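Local coordinates for D-glycero-D-manno-heptose 1-phosphate kinase (Bacteroides thetaiotaomicron, PDB 3K85), which probably transfers phosphate from ATP to a sugar substrate, likely D-glycero-D-manno-heptose 1-phosphate, as a GHMP-family kinase, at residues R5-L10 with Y40-I45; E194-M199 with F329-D334. All blocks are in the same frame, centred on the assembly; numbering follows the deposited sequence.

Interaction 1: residues R5-L10 with Y40-I45; sequences RSKAPL and YAYCTI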
# COMPACT_ATOMS: atom_id res chain seq x y z
N ARG A 5 21.60 16.14 6.67
CA ARG A 5 21.39 16.12 5.23
C ARG A 5 20.00 15.54 4.99
O ARG A 5 19.44 14.88 5.86
CB ARG A 5 22.43 15.23 4.54
CG ARG A 5 23.89 15.70 4.65
CD ARG A 5 24.82 14.70 3.97
NE ARG A 5 26.14 15.22 3.63
CZ ARG A 5 27.17 15.26 4.46
NH1 ARG A 5 27.06 14.81 5.70
NH2 ARG A 5 28.33 15.76 4.06
N SER A 6 19.43 15.81 3.82
CA SER A 6 18.11 15.29 3.51
C SER A 6 17.99 15.26 2.01
O SER A 6 18.78 15.89 1.33
CB SER A 6 17.01 16.20 4.08
OG SER A 6 16.87 17.40 3.32
N LYS A 7 17.02 14.52 1.51
CA LYS A 7 16.75 14.44 0.08
C LYS A 7 15.31 14.00 -0.10
O LYS A 7 14.77 13.28 0.75
CB LYS A 7 17.71 13.47 -0.64
CG LYS A 7 17.62 12.03 -0.20
CD LYS A 7 18.72 11.17 -0.83
CE LYS A 7 18.33 10.59 -2.17
NZ LYS A 7 19.31 9.55 -2.59
N ALA A 8 14.70 14.45 -1.18
CA ALA A 8 13.31 14.10 -1.48
C ALA A 8 13.21 13.78 -2.95
O ALA A 8 13.89 14.40 -3.77
CB ALA A 8 12.38 15.27 -1.12
N PRO A 9 12.37 12.81 -3.32
CA PRO A 9 12.23 12.45 -4.72
C PRO A 9 11.18 13.26 -5.48
O PRO A 9 10.27 13.84 -4.90
CB PRO A 9 11.88 10.97 -4.65
CG PRO A 9 10.97 10.93 -3.46
CD PRO A 9 11.69 11.83 -2.45
N LEU A 10 11.34 13.29 -6.80
CA LEU A 10 10.40 13.99 -7.67
C LEU A 10 9.40 12.90 -8.00
O LEU A 10 9.55 11.77 -7.54
CB LEU A 10 11.10 14.48 -8.94
CG LEU A 10 12.21 15.53 -8.75
CD1 LEU A 10 12.97 15.70 -10.05
CD2 LEU A 10 11.61 16.87 -8.31
N TYR A 40 16.17 13.43 -7.38
CA TYR A 40 15.96 14.11 -6.11
C TYR A 40 16.31 15.58 -5.94
O TYR A 40 16.80 16.25 -6.85
CB TYR A 40 16.74 13.35 -5.04
CG TYR A 40 16.50 11.85 -5.00
CD1 TYR A 40 15.55 11.30 -4.12
CD2 TYR A 40 17.26 10.98 -5.79
CE1 TYR A 40 15.38 9.92 -4.01
CE2 TYR A 40 17.09 9.59 -5.70
CZ TYR A 40 16.15 9.07 -4.80
OH TYR A 40 15.99 7.70 -4.66
N ALA A 41 16.04 16.05 -4.72
CA ALA A 41 16.33 17.40 -4.26
C ALA A 41 17.20 17.09 -3.05
O ALA A 41 16.85 16.22 -2.25
CB ALA A 41 15.05 18.12 -3.82
N TYR A 42 18.33 17.76 -2.90
CA TYR A 42 19.19 17.46 -1.76
C TYR A 42 19.39 18.73 -0.99
O TYR A 42 19.26 19.82 -1.53
CB TYR A 42 20.56 16.93 -2.21
CG TYR A 42 20.50 15.84 -3.25
CD1 TYR A 42 20.83 14.51 -2.94
CD2 TYR A 42 20.14 16.14 -4.56
CE1 TYR A 42 20.80 13.51 -3.93
CE2 TYR A 42 20.11 15.16 -5.55
CZ TYR A 42 20.44 13.85 -5.24
OH TYR A 42 20.37 12.90 -6.24
N CYS A 43 19.71 18.59 0.28
CA CYS A 43 19.94 19.74 1.12
C CYS A 43 20.77 19.31 2.30
O CYS A 43 20.57 18.23 2.85
CB CYS A 43 18.60 20.31 1.61
SG CYS A 43 18.75 21.53 2.95
N THR A 44 21.76 20.12 2.66
CA THR A 44 22.54 19.80 3.83
C THR A 44 22.59 21.07 4.65
O THR A 44 22.72 22.17 4.10
CB THR A 44 23.96 19.29 3.51
OG1 THR A 44 24.90 19.93 4.39
CG2 THR A 44 24.32 19.55 2.06
N ILE A 45 22.42 20.92 5.95
CA ILE A 45 22.43 22.05 6.86
C ILE A 45 23.43 21.77 7.98
O ILE A 45 23.39 20.72 8.63
CB ILE A 45 21.02 22.30 7.46
CG1 ILE A 45 20.06 22.71 6.35
CG2 ILE A 45 21.07 23.39 8.52
CD1 ILE A 45 18.64 22.98 6.83

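Interaction 2: residues E194-M199 with F329-D334; sequences ELESSM and FQFIDD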
# COMPACT_ATOMS: atom_id res chain seq x y z
N GLU A 194 8.29 -4.23 -14.69
CA GLU A 194 7.60 -4.28 -15.97
C GLU A 194 7.24 -2.88 -16.43
O GLU A 194 7.41 -2.55 -17.60
CB GLU A 194 6.31 -5.10 -15.87
CG GLU A 194 5.57 -5.25 -17.20
CD GLU A 194 6.35 -6.07 -18.23
OE1 GLU A 194 7.53 -6.42 -17.96
OE2 GLU A 194 5.79 -6.36 -19.31
N LEU A 195 6.75 -2.06 -15.50
CA LEU A 195 6.37 -0.69 -15.84
C LEU A 195 7.59 0.13 -16.22
O LEU A 195 7.54 0.91 -17.17
CB LEU A 195 5.64 -0.02 -14.66
CG LEU A 195 4.89 1.27 -15.00
CD1 LEU A 195 3.63 0.95 -15.81
CD2 LEU A 195 4.52 2.01 -13.74
N GLU A 196 8.69 -0.04 -15.49
CA GLU A 196 9.91 0.71 -15.79
C GLU A 196 10.46 0.38 -17.18
O GLU A 196 10.93 1.27 -17.88
CB GLU A 196 10.99 0.47 -14.73
CG GLU A 196 10.60 0.95 -13.34
CD GLU A 196 11.69 0.72 -12.31
OE1 GLU A 196 12.27 -0.39 -12.27
OE2 GLU A 196 11.95 1.65 -11.52
N SER A 197 10.41 -0.88 -17.59
CA SER A 197 10.92 -1.23 -18.92
C SER A 197 9.93 -0.87 -20.03
O SER A 197 10.25 -0.96 -21.22
CB SER A 197 11.28 -2.72 -18.98
OG SER A 197 10.16 -3.53 -18.72
N SER A 198 8.73 -0.46 -19.63
CA SER A 198 7.67 -0.07 -20.55
C SER A 198 7.53 1.46 -20.64
O SER A 198 6.61 1.96 -21.27
CB SER A 198 6.33 -0.65 -20.10
OG SER A 198 6.32 -2.06 -20.13
N MSE A 199 8.43 2.20 -20.00
CA MSE A 199 8.30 3.66 -20.04
C MSE A 199 9.51 4.48 -20.44
O MSE A 199 10.66 4.15 -20.13
CB MSE A 199 7.81 4.18 -18.69
CG MSE A 199 6.34 3.97 -18.46
SE MSE A 199 5.83 4.42 -16.65
CE MSE A 199 6.64 6.18 -16.54
N PHE A 329 15.19 6.87 -15.74
CA PHE A 329 14.71 6.93 -14.37
C PHE A 329 14.34 5.56 -13.84
O PHE A 329 14.26 4.58 -14.58
CB PHE A 329 13.47 7.82 -14.30
CG PHE A 329 12.23 7.14 -14.81
CD1 PHE A 329 11.36 6.50 -13.93
CD2 PHE A 329 11.99 7.04 -16.18
CE1 PHE A 329 10.28 5.76 -14.40
CE2 PHE A 329 10.91 6.29 -16.67
CZ PHE A 329 10.05 5.65 -15.78
N GLN A 330 14.08 5.52 -12.54
CA GLN A 330 13.64 4.32 -11.86
C GLN A 330 12.69 4.80 -10.76
O GLN A 330 12.86 5.89 -10.21
CB GLN A 330 14.84 3.58 -11.25
CG GLN A 330 15.79 3.00 -12.28
CD GLN A 330 15.10 2.01 -13.20
OE1 GLN A 330 14.54 1.01 -12.74
NE2 GLN A 330 15.14 2.27 -14.51
N PHE A 331 11.68 4.00 -10.47
CA PHE A 331 10.73 4.33 -9.43
C PHE A 331 11.42 4.11 -8.10
O PHE A 331 12.21 3.18 -7.96
CB PHE A 331 9.51 3.42 -9.52
CG PHE A 331 8.61 3.75 -10.67
CD1 PHE A 331 7.88 4.93 -10.68
CD2 PHE A 331 8.49 2.87 -11.74
CE1 PHE A 331 7.04 5.24 -11.74
CE2 PHE A 331 7.66 3.16 -12.81
CZ PHE A 331 6.93 4.35 -12.81
N ILE A 332 11.16 4.98 -7.13
CA ILE A 332 11.79 4.82 -5.82
C ILE A 332 10.63 4.73 -4.82
O ILE A 332 9.68 5.51 -4.89
CB ILE A 332 12.75 6.02 -5.52
CG1 ILE A 332 13.45 5.80 -4.18
CG2 ILE A 332 11.99 7.32 -5.50
CD1 ILE A 332 14.34 4.56 -4.15
N ASP A 333 10.70 3.77 -3.91
CA ASP A 333 9.62 3.57 -2.94
C ASP A 333 9.65 4.41 -1.68
O ASP A 333 8.66 4.47 -0.95
CB ASP A 333 9.53 2.10 -2.53
CG ASP A 333 8.28 1.82 -1.69
OD1 ASP A 333 7.17 1.84 -2.25
OD2 ASP A 333 8.42 1.59 -0.46
N ASP A 334 10.77 5.07 -1.42
CA ASP A 334 10.89 5.89 -0.22
C ASP A 334 10.56 7.35 -0.43
O ASP A 334 10.68 7.89 -1.52
CB ASP A 334 12.31 5.77 0.34
CG ASP A 334 12.52 4.48 1.12
OD1 ASP A 334 11.85 3.47 0.80
OD2 ASP A 334 13.37 4.48 2.04

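Interaction 1: residues R5-L10 with Y40-I45
Antiparallel strand pairing joins R5-L10 to Y40-I45 inside the large mixed sheet, their directions 165° apart. S6 faces C43 and A8 faces A41 in hydrogen-bonded pairs, four backbone bonds in all. The S6 N to C43 O bond is 2.8 Å long, and A8 N to A41 O measures 3.0 Å. Between them K7 and Y42 form a non-hydrogen-bonded pair, where K7 CA also sends a C-H toward A41 O. Small residues suit the face of S6, A8, A41 and C43, where helix 115-131 packs on S6 and A41; S6 OG is satisfied by the carbonyl of C122 on that helix. This layering of helix on sheet belongs to the N-terminal domain of the GHMP kinase fold. The other face carries R5, K7, P9, Y40, Y42 and T44. K7 crosses obliquely over Y40: its chain bends at chi3 (-89°), which brings CE above the ring centre, 3.4 Å from the centroid of Y40. K7 NZ follows at 3.9 Å from the centroid of the Y40 ring, a cation-pi contact in which the ammonium probably gains from the electron-rich phenol. P9 CB touches Y40 CE1 at 3.7 Å, the compact proline adding an apolar contact. At the far end R5 CG lies alongside T44 CB, 3.8 Å away.

Interaction 2: residues E194-M199 with F329-D334
The end of helix 189-197 and the start of strand 199-202 dock on the loop F329-D334 through a buried aromatic cluster bordered by one hydrogen bond from a backbone N-H to a carboxylate. F331 N donates to E196 OE2 at 2.6 Å with an N-H...O angle of 156°, meeting the oxygen nearly along its C-O axis. A glutamate suits the place: its chain, extended beyond CG, carries the carboxylate from the helix to a loop amide. E196 and F331 slide past each other in opposite directions, E196 CG lying 3.3 Å from F331 CD2, and the carboxylate and ring planes are only 13° apart. L12 of strand 4-15 touches M199, F329 and F331, so the cluster lies between helix 189-197, strand 199-202 and the large sheet. L195 crosses the phenyl group of F331 at about a right angle, its branch CD2 3.5 Å from F331 CE2. Selenomethionine M199 completes the cluster in a Met-aromatic arrangement: SE sits at the edge of the F331 ring, 4.0 Å from CZ, while CE, turned aside by the bend at chi3 (51°), reaches F329 CZ at 3.5 Å. The unbranched chain thus meets both rings. F329 CE1 in turn lies over a face of F331, toward its rim.

From the N terminus, strand 4-15 leads off, and the chain passes through strand 30-37 before strand 39-47 returns to close interaction 1 across 29 intervening residues. Interaction 2 opens only afterwards, at the end of helix 189-197, and closes, with 129 residues between, in the loop between helix 309-320 and strand 337-340; the two loops therefore follow in series, neither nested nor crossed. Their centres lie about 20 Å apart, yet their edges meet: I332 packs against P9 and Y40, and D334 O approaches P9 CG. Strand 337-340, following that loop, pairs with strand 4-15, bringing the C-terminal part of the chain back onto the N-terminal sheet.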